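Local structure of catechol 2,3-dioxygenase (Rhodococcus sp., 2WL9) at residues C[59-64]-C[207-212]; C[66-71]-C[120-125]; C[149-154]-C[201-206]. The protein probably catalyses the extradiol, iron-dependent ring cleavage of catecholic substrates with molecular oxygen, a step in the breakdown of aromatic hydrocarbons. All coordinates share one frame; numbering follows the deposited sequence.

Interaction 1 of 3, residues C[59-64]-C[207-212]; sequences SDDLAY and DKRINH. With FE (Fe (III) ion), chain K.
OD1 of D61 is gripped by two backbone amides: the N of L62, next in sequence, at 2.7 Å, and more weakly the N of R209 at 3.0 Å, where the N-H...O angle is only 128°. The R209 amide aims instead at OD2 of D61, through the syn lone pair of that oxygen, nearly straight at 167°. The carboxylate therefore spans one N-H, while the L62 amide meets OD1 on the anti side. A second tie also starts from R209, this time from its side chain. Extended as far as NE, the R209 chain crosses the L62 side chain at about a right angle; NH1 beyond it donates to the O of L62 (3.0 Å, 160°), in the guanidinium plane. Beside these polar contacts CB of L62 packs on CG2 of I210 at 3.9 Å. The aliphatic chain of K208 crosses D61 obliquely, CB 3.5 Å from OD2 of D61, and brings CE to 3.1 Å from the O of D60, a buried carbonyl with no polar partner in the model. The acid of D60 turns elsewhere, to S258 and S15. Three residues beyond R209, H212 binds the iron through NE2 at 2.4 Å, together with H149 and E263. Two amides on D61 would stabilise its carboxylate as an anion; together with the NH1 bond they pin strand 61-68 to the chain entering a metal-binding strand.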
loop_
_atom_site.group_PDB
_atom_site.type_symbol
_atom_site.label_atom_id
_atom_site.label_comp_id
_atom_site.label_asym_id
_atom_site.label_seq_id
_atom_site.Cartn_x
_atom_site.Cartn_y
_atom_site.Cartn_z
ATOM N N SER C 59 14.617 41.973 -29.394
ATOM C CA SER C 59 15.342 40.775 -29.811
ATOM C C SER C 59 14.403 39.564 -29.726
ATOM O O SER C 59 13.295 39.683 -29.221
ATOM C CB SER C 59 16.576 40.586 -28.926
ATOM O OG SER C 59 17.210 39.344 -29.169
ATOM N N ASP C 60 14.832 38.410 -30.235
ATOM C CA ASP C 60 14.021 37.194 -30.156
ATOM C C ASP C 60 14.881 35.980 -29.846
ATOM O O ASP C 60 15.109 35.122 -30.702
ATOM C CB ASP C 60 13.213 36.988 -31.439
ATOM C CG ASP C 60 11.952 37.825 -31.467
ATOM O OD1 ASP C 60 11.119 37.691 -30.543
ATOM O OD2 ASP C 60 11.799 38.625 -32.408
ATOM N N ASP C 61 15.356 35.919 -28.606
ATOM C CA ASP C 61 16.273 34.876 -28.191
ATOM C C ASP C 61 16.232 34.705 -26.677
ATOM O O ASP C 61 15.477 35.382 -25.965
ATOM C CB ASP C 61 17.702 35.224 -28.651
ATOM C CG ASP C 61 18.552 33.997 -28.949
ATOM O OD1 ASP C 61 18.312 32.912 -28.363
ATOM O OD2 ASP C 61 19.475 34.124 -29.783
ATOM N N LEU C 62 17.040 33.769 -26.195
ATOM C CA LEU C 62 17.229 33.567 -24.769
ATOM C C LEU C 62 18.041 34.731 -24.198
ATOM O O LEU C 62 19.030 35.155 -24.807
ATOM C CB LEU C 62 17.976 32.252 -24.553
ATOM C CG LEU C 62 18.396 31.794 -23.158
ATOM C CD1 LEU C 62 17.210 31.323 -22.347
ATOM C CD2 LEU C 62 19.388 30.665 -23.343
ATOM N N ALA C 63 17.610 35.239 -23.042
ATOM C CA ALA C 63 18.317 36.305 -22.316
ATOM C C ALA C 63 19.162 35.766 -21.152
ATOM O O ALA C 63 20.310 36.192 -20.967
ATOM C CB ALA C 63 17.326 37.373 -21.821
ATOM N N TYR C 64 18.599 34.836 -20.375
ATOM C CA TYR C 64 19.327 34.187 -19.275
ATOM C C TYR C 64 18.695 32.877 -18.800
ATOM O O TYR C 64 17.486 32.663 -18.936
ATOM C CB TYR C 64 19.537 35.140 -18.085
ATOM C CG TYR C 64 18.298 35.883 -17.628
ATOM C CD1 TYR C 64 17.384 35.301 -16.742
ATOM C CD2 TYR C 64 18.053 37.181 -18.071
ATOM C CE1 TYR C 64 16.252 36.000 -16.322
ATOM C CE2 TYR C 64 16.938 37.880 -17.671
ATOM C CZ TYR C 64 16.040 37.296 -16.797
ATOM O OH TYR C 64 14.942 38.025 -16.421
ATOM N N ASP C 207 21.587 29.194 -34.958
ATOM C CA ASP C 207 21.650 30.642 -35.182
ATOM C C ASP C 207 21.117 31.462 -33.997
ATOM O O ASP C 207 21.232 32.689 -33.972
ATOM C CB ASP C 207 20.989 31.038 -36.516
ATOM C CG ASP C 207 19.476 30.846 -36.523
ATOM O OD1 ASP C 207 18.918 30.248 -35.577
ATOM O OD2 ASP C 207 18.843 31.298 -37.505
ATOM N N LYS C 208 20.551 30.772 -33.011
ATOM C CA LYS C 208 20.094 31.412 -31.779
ATOM C C LYS C 208 20.723 30.717 -30.564
ATOM O O LYS C 208 21.266 29.620 -30.694
ATOM C CB LYS C 208 18.561 31.406 -31.703
ATOM C CG LYS C 208 17.889 32.365 -32.698
ATOM C CD LYS C 208 16.397 32.523 -32.433
ATOM C CE LYS C 208 15.789 33.646 -33.288
ATOM N NZ LYS C 208 15.702 33.303 -34.734
ATOM N N ARG C 209 20.665 31.365 -29.398
ATOM C CA ARG C 209 21.180 30.778 -28.155
ATOM C C ARG C 209 20.418 29.520 -27.760
ATOM O O ARG C 209 20.967 28.634 -27.104
ATOM C CB ARG C 209 21.095 31.772 -26.998
ATOM C CG ARG C 209 22.200 32.807 -26.955
ATOM C CD ARG C 209 21.975 33.752 -25.785
ATOM N NE ARG C 209 23.062 34.722 -25.662
ATOM C CZ ARG C 209 22.936 35.931 -25.127
ATOM N NH1 ARG C 209 21.760 36.342 -24.664
ATOM N NH2 ARG C 209 23.992 36.736 -25.061
ATOM N N ILE C 210 19.148 29.464 -28.150
ATOM C CA ILE C 210 18.247 28.381 -27.746
ATOM C C ILE C 210 17.601 27.730 -28.973
ATOM O O ILE C 210 17.212 28.421 -29.928
ATOM C CB ILE C 210 17.185 28.905 -26.719
ATOM C CG1 ILE C 210 16.301 27.778 -26.163
ATOM C CG2 ILE C 210 16.339 30.039 -27.311
ATOM C CD1 ILE C 210 15.721 28.088 -24.770
ATOM N N ASN C 211 17.523 26.402 -28.959
ATOM C CA ASN C 211 16.825 25.677 -30.009
ATOM C C ASN C 211 15.380 25.410 -29.615
ATOM O O ASN C 211 14.459 25.730 -30.364
ATOM C CB ASN C 211 17.526 24.365 -30.352
ATOM C CG ASN C 211 16.726 23.528 -31.327
ATOM O OD1 ASN C 211 16.614 23.860 -32.511
ATOM N ND2 ASN C 211 16.152 22.443 -30.833
ATOM N N HIS C 212 15.187 24.816 -28.443
ATOM C CA HIS C 212 13.839 24.581 -27.946
ATOM C C HIS C 212 13.729 24.583 -26.428
ATOM O O HIS C 212 14.719 24.450 -25.718
ATOM C CB HIS C 212 13.228 23.300 -28.551
ATOM C CG HIS C 212 13.673 22.030 -27.893
ATOM N ND1 HIS C 212 14.772 21.317 -28.318
ATOM C CD2 HIS C 212 13.143 21.326 -26.867
ATOM C CE1 HIS C 212 14.910 20.237 -27.567
ATOM N NE2 HIS C 212 13.941 20.225 -26.673
HETATM FE FE FE K . 13.499 17.924 -26.147
#

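Interaction 2 of 3, residues C[66-71]-C[120-125]; sequences GWRVAG and YGPQVD
Y120 packs its ring against the backbone of G71, whose C lies 3.6 Å above the ring plane, offset toward the rim. This is the tight, directly packed part of the contact: CB of Y120 also sits 3.5 Å from the O of V69 and 4.1 Å from CG2 of V69. With CG placed between the backbone N and the carbonyl carbon (chi1 74°), the ring root comes over G71, the N-cap residue of helix 72-84. The other part is mediated by water as well as by packing. P122 lies over one face of the R68 guanidinium, its CG 3.7 Å from NH2 of R68, and the two side chains cross at about a right angle. No direct hydrogen bond joins the two segments; a single water does so instead. It accepts from NE of R68, accepts from the N of G121 at 2.9 Å, and donates to the O of V69 at 2.7 Å. The chain of R68 is extended from CG to NE, and its tip is held by a salt bridge from NH1 to E6 and by a bond from NH2 to the O of Q275 of the second subunit. The contact thus lies where strands 61-68 and 115-120, neighbours in one sheet, run out: V69 and Y120 both rest on L75 of helix 72-84, while the second subunit packs on P122 and V124.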
loop_
_atom_site.group_PDB
_atom_site.type_symbol
_atom_site.label_atom_id
_atom_site.label_comp_id
_atom_site.label_asym_id
_atom_site.label_seq_id
_atom_site.Cartn_x
_atom_site.Cartn_y
_atom_site.Cartn_z
ATOM N N GLY C 66 18.203 30.439 -15.438
ATOM C CA GLY C 66 18.304 30.385 -13.981
ATOM C C GLY C 66 18.271 28.973 -13.417
ATOM O O GLY C 66 17.269 28.273 -13.570
ATOM N N TRP C 67 19.363 28.561 -12.772
ATOM C CA TRP C 67 19.445 27.259 -12.093
ATOM C C TRP C 67 19.295 27.407 -10.591
ATOM O O TRP C 67 19.977 28.226 -9.972
ATOM C CB TRP C 67 20.786 26.579 -12.374
ATOM C CG TRP C 67 21.048 26.327 -13.820
ATOM C CD1 TRP C 67 21.784 27.104 -14.664
ATOM C CD2 TRP C 67 20.582 25.221 -14.593
ATOM N NE1 TRP C 67 21.796 26.554 -15.927
ATOM C CE2 TRP C 67 21.061 25.399 -15.911
ATOM C CE3 TRP C 67 19.785 24.103 -14.308
ATOM C CZ2 TRP C 67 20.788 24.493 -16.935
ATOM C CZ3 TRP C 67 19.509 23.204 -15.332
ATOM C CH2 TRP C 67 20.006 23.407 -16.624
ATOM N N ARG C 68 18.438 26.583 -9.996
ATOM C CA ARG C 68 18.155 26.673 -8.567
ATOM C C ARG C 68 19.077 25.827 -7.683
ATOM O O ARG C 68 19.446 24.703 -8.039
ATOM C CB ARG C 68 16.699 26.280 -8.310
ATOM C CG ARG C 68 16.196 26.564 -6.901
ATOM C CD ARG C 68 14.889 25.819 -6.660
ATOM N NE ARG C 68 14.219 26.259 -5.438
ATOM C CZ ARG C 68 13.081 25.744 -4.980
ATOM N NH1 ARG C 68 12.481 24.761 -5.642
ATOM N NH2 ARG C 68 12.539 26.212 -3.860
ATOM N N VAL C 69 19.440 26.376 -6.527
ATOM C CA VAL C 69 20.058 25.597 -5.460
ATOM C C VAL C 69 19.163 25.692 -4.229
ATOM O O VAL C 69 18.271 26.540 -4.172
ATOM C CB VAL C 69 21.518 26.028 -5.148
ATOM C CG1 VAL C 69 22.426 25.755 -6.334
ATOM C CG2 VAL C 69 21.603 27.487 -4.733
ATOM N N ALA C 70 19.388 24.809 -3.263
ATOM C CA ALA C 70 18.498 24.680 -2.110
ATOM C C ALA C 70 18.488 25.884 -1.167
ATOM O O ALA C 70 17.462 26.169 -0.548
ATOM C CB ALA C 70 18.827 23.402 -1.328
ATOM N N GLY C 71 19.624 26.567 -1.033
ATOM C CA GLY C 71 19.735 27.652 -0.071
ATOM C C GLY C 71 21.038 28.427 -0.162
ATOM O O GLY C 71 21.897 28.109 -0.988
ATOM N N TYR C 120 18.769 30.915 -5.189
ATOM C CA TYR C 120 17.920 30.213 -4.216
ATOM C C TYR C 120 16.763 31.121 -3.788
ATOM O O TYR C 120 16.837 32.343 -3.929
ATOM C CB TYR C 120 18.728 29.781 -2.971
ATOM C CG TYR C 120 19.093 30.925 -2.041
ATOM C CD1 TYR C 120 18.237 31.308 -1.000
ATOM C CD2 TYR C 120 20.284 31.638 -2.210
ATOM C CE1 TYR C 120 18.556 32.363 -0.160
ATOM C CE2 TYR C 120 20.613 32.696 -1.372
ATOM C CZ TYR C 120 19.740 33.055 -0.352
ATOM O OH TYR C 120 20.062 34.095 0.477
ATOM N N GLY C 121 15.706 30.514 -3.249
ATOM C CA GLY C 121 14.569 31.260 -2.707
ATOM C C GLY C 121 13.693 31.952 -3.741
ATOM O O GLY C 121 13.586 33.187 -3.738
ATOM N N PRO C 122 13.037 31.173 -4.622
ATOM C CA PRO C 122 12.082 31.795 -5.541
ATOM C C PRO C 122 10.904 32.383 -4.782
ATOM O O PRO C 122 10.519 31.850 -3.729
ATOM C CB PRO C 122 11.590 30.618 -6.384
ATOM C CG PRO C 122 11.771 29.429 -5.492
ATOM C CD PRO C 122 13.062 29.705 -4.782
ATOM N N GLN C 123 10.357 33.481 -5.306
ATOM C CA GLN C 123 9.101 34.036 -4.823
ATOM C C GLN C 123 7.960 33.105 -5.238
ATOM O O GLN C 123 7.783 32.808 -6.419
ATOM C CB GLN C 123 8.873 35.448 -5.393
ATOM C CG GLN C 123 7.523 36.089 -5.019
ATOM C CD GLN C 123 7.234 37.379 -5.788
ATOM O OE1 GLN C 123 8.145 38.117 -6.166
ATOM N NE2 GLN C 123 5.959 37.649 -6.019
ATOM N N VAL C 124 7.195 32.658 -4.252
ATOM C CA VAL C 124 6.054 31.778 -4.474
ATOM C C VAL C 124 4.782 32.543 -4.103
ATOM O O VAL C 124 4.693 33.151 -3.023
ATOM C CB VAL C 124 6.206 30.466 -3.644
ATOM C CG1 VAL C 124 5.070 29.484 -3.925
ATOM C CG2 VAL C 124 7.546 29.809 -3.944
ATOM N N ASP C 125 3.821 32.555 -5.027
ATOM C CA ASP C 125 2.574 33.272 -4.833
ATOM C C ASP C 125 1.492 32.266 -4.469
ATOM O O ASP C 125 0.545 32.043 -5.219
ATOM C CB ASP C 125 2.201 34.080 -6.085
ATOM C CG ASP C 125 3.139 35.263 -6.332
ATOM O OD1 ASP C 125 3.922 35.638 -5.421
ATOM O OD2 ASP C 125 3.083 35.840 -7.441
HETATM O O HOH W 1 15.858 27.593 -3.509
#

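Interaction 3 of 3, residues C[149-154]-C[201-206]; sequences HIIIRE and FGVGPM. With FE (Fe (III) ion), chain K.
M206 lays its thioether end over the backbone of I152 and R153, with CE 3.5 Å from the N of R153 and 3.8 Å from the C of I152. The setting is the second domain of a vicinal oxygen chelate (VOC) fold, where strand 149-152 pairs in parallel with strand 199-201. A bend at the last torsion of M206 (chi3 57°) turns CE in against the strand end. Alongside, CD of R153 comes 3.5 Å from the O of M206, which lies at the guanidinium edge, in its plane. At the start of 201-206, F201 meets the same end of the strand: its CB touches both the O of I152 (3.3 Å) and CG of E154 (3.4 Å). The planes of the E154 carboxylate and the F201 ring are 67° apart; CG of E154 is what touches the ring, 3.5 Å from CG of F201, and the ring continues onto A160 and T161 of helix 157-167. CG2 of I151 meets CG2 of V203 at 3.8 Å. NE2 of H149, where the strand starts, binds the iron. Where the strands part, a water donates to the O of I152 and accepts from the N of G202, each at 2.9 Å.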
loop_
_atom_site.group_PDB
_atom_site.type_symbol
_atom_site.label_atom_id
_atom_site.label_comp_id
_atom_site.label_asym_id
_atom_site.label_seq_id
_atom_site.Cartn_x
_atom_site.Cartn_y
_atom_site.Cartn_z
ATOM N N HIS C 149 12.884 21.437 -20.017
ATOM C CA HIS C 149 14.278 21.378 -20.461
ATOM C C HIS C 149 14.545 22.213 -21.694
ATOM O O HIS C 149 13.615 22.597 -22.399
ATOM C CB HIS C 149 14.752 19.938 -20.672
ATOM C CG HIS C 149 14.202 19.271 -21.893
ATOM N ND1 HIS C 149 13.360 18.182 -21.825
ATOM C CD2 HIS C 149 14.405 19.509 -23.212
ATOM C CE1 HIS C 149 13.056 17.788 -23.049
ATOM N NE2 HIS C 149 13.675 18.578 -23.908
ATOM N N ILE C 150 15.823 22.460 -21.962
ATOM C CA ILE C 150 16.246 23.328 -23.055
ATOM C C ILE C 150 17.445 22.767 -23.809
ATOM O O ILE C 150 18.350 22.171 -23.210
ATOM C CB ILE C 150 16.610 24.753 -22.548
ATOM C CG1 ILE C 150 17.675 24.684 -21.437
ATOM C CG2 ILE C 150 15.342 25.500 -22.104
ATOM C CD1 ILE C 150 18.131 26.035 -20.894
ATOM N N ILE C 151 17.447 22.969 -25.122
ATOM C CA ILE C 151 18.641 22.739 -25.925
ATOM C C ILE C 151 19.262 24.085 -26.282
ATOM O O ILE C 151 18.600 24.953 -26.872
ATOM C CB ILE C 151 18.359 21.902 -27.188
ATOM C CG1 ILE C 151 18.146 20.438 -26.798
ATOM C CG2 ILE C 151 19.516 22.027 -28.193
ATOM C CD1 ILE C 151 18.104 19.459 -27.968
ATOM N N ILE C 152 20.526 24.250 -25.903
ATOM C CA ILE C 152 21.223 25.529 -26.052
ATOM C C ILE C 152 22.523 25.391 -26.846
ATOM O O ILE C 152 23.070 24.294 -26.968
ATOM C CB ILE C 152 21.473 26.218 -24.682
ATOM C CG1 ILE C 152 22.309 25.326 -23.750
ATOM C CG2 ILE C 152 20.135 26.622 -24.032
ATOM C CD1 ILE C 152 22.745 26.012 -22.461
ATOM N N ARG C 153 23.000 26.512 -27.381
ATOM C CA ARG C 153 24.189 26.539 -28.228
ATOM C C ARG C 153 25.470 26.332 -27.432
ATOM O O ARG C 153 25.701 26.989 -26.416
ATOM C CB ARG C 153 24.246 27.859 -29.000
ATOM C CG ARG C 153 25.271 27.912 -30.125
ATOM C CD ARG C 153 25.048 29.152 -30.978
ATOM N NE ARG C 153 25.140 30.373 -30.181
ATOM C CZ ARG C 153 24.659 31.556 -30.551
ATOM N NH1 ARG C 153 24.045 31.699 -31.718
ATOM N NH2 ARG C 153 24.793 32.603 -29.746
ATOM N N GLU C 154 26.293 25.397 -27.892
ATOM C CA GLU C 154 27.614 25.198 -27.316
ATOM C C GLU C 154 28.614 24.991 -28.441
ATOM O O GLU C 154 28.522 24.009 -29.175
ATOM C CB GLU C 154 27.634 23.996 -26.360
ATOM C CG GLU C 154 26.641 24.059 -25.208
ATOM C CD GLU C 154 26.889 25.190 -24.222
ATOM O OE1 GLU C 154 28.021 25.712 -24.139
ATOM O OE2 GLU C 154 25.932 25.542 -23.508
ATOM N N PHE C 201 22.739 19.695 -25.461
ATOM C CA PHE C 201 23.537 20.468 -26.421
ATOM C C PHE C 201 24.383 19.548 -27.319
ATOM O O PHE C 201 24.406 18.332 -27.128
ATOM C CB PHE C 201 24.415 21.511 -25.707
ATOM C CG PHE C 201 25.139 20.984 -24.500
ATOM C CD1 PHE C 201 24.619 21.173 -23.223
ATOM C CD2 PHE C 201 26.345 20.304 -24.637
ATOM C CE1 PHE C 201 25.285 20.684 -22.101
ATOM C CE2 PHE C 201 27.016 19.811 -23.527
ATOM C CZ PHE C 201 26.486 20.003 -22.253
ATOM N N GLY C 202 25.074 20.131 -28.292
ATOM C CA GLY C 202 25.865 19.343 -29.244
ATOM C C GLY C 202 25.020 18.773 -30.368
ATOM O O GLY C 202 25.303 17.691 -30.888
ATOM N N VAL C 203 23.975 19.512 -30.734
ATOM C CA VAL C 203 23.101 19.164 -31.856
ATOM C C VAL C 203 23.559 19.858 -33.145
ATOM O O VAL C 203 22.848 19.857 -34.157
ATOM C CB VAL C 203 21.623 19.532 -31.564
ATOM C CG1 VAL C 203 21.077 18.697 -30.403
ATOM C CG2 VAL C 203 21.480 21.033 -31.280
ATOM N N GLY C 204 24.746 20.453 -33.098
ATOM C CA GLY C 204 25.313 21.135 -34.254
ATOM C C GLY C 204 24.952 22.610 -34.333
ATOM O O GLY C 204 24.350 23.158 -33.399
ATOM N N PRO C 205 25.313 23.262 -35.458
ATOM C CA PRO C 205 25.131 24.705 -35.679
ATOM C C PRO C 205 23.733 25.219 -35.338
ATOM O O PRO C 205 22.731 24.574 -35.660
ATOM C CB PRO C 205 25.415 24.879 -37.183
ATOM C CG PRO C 205 25.494 23.474 -37.751
ATOM C CD PRO C 205 25.946 22.615 -36.621
ATOM N N MET C 206 23.696 26.373 -34.677
ATOM C CA MET C 206 22.465 27.030 -34.254
ATOM C C MET C 206 22.637 28.525 -34.486
ATOM O O MET C 206 23.715 29.067 -34.232
ATOM C CB MET C 206 22.219 26.790 -32.759
ATOM C CG MET C 206 21.748 25.389 -32.370
ATOM S SD MET C 206 21.758 25.131 -30.576
ATOM C CE MET C 206 20.697 26.457 -30.018
HETATM FE FE FE K . 13.499 17.924 -26.147
HETATM O O HOH W 2 24.217 22.770 -29.103
#

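From the N terminus, residues 59-64 open interaction 1, which closes only at 207-212. Within that span interaction 2 joins 66-71 to 120-125, then interaction 3 runs from 149-154 to 201-206. The two inner loops follow one another without crossing. Interactions 1 and 2 use successive parts of strand 61-68. Interactions 1 and 3 touch through probable backbone hydrogen bonds of R209 with R153 and N211 with I151, and each contributes an iron ligand. Interaction 1 thus ties the N-terminal sheet to the metal-binding sheet; interaction 2 joins the end of strand 61-68 to the chain after strand 115-120, beside the second subunit; interaction 3 ties strand 149-152 to the loop after strand 199-201.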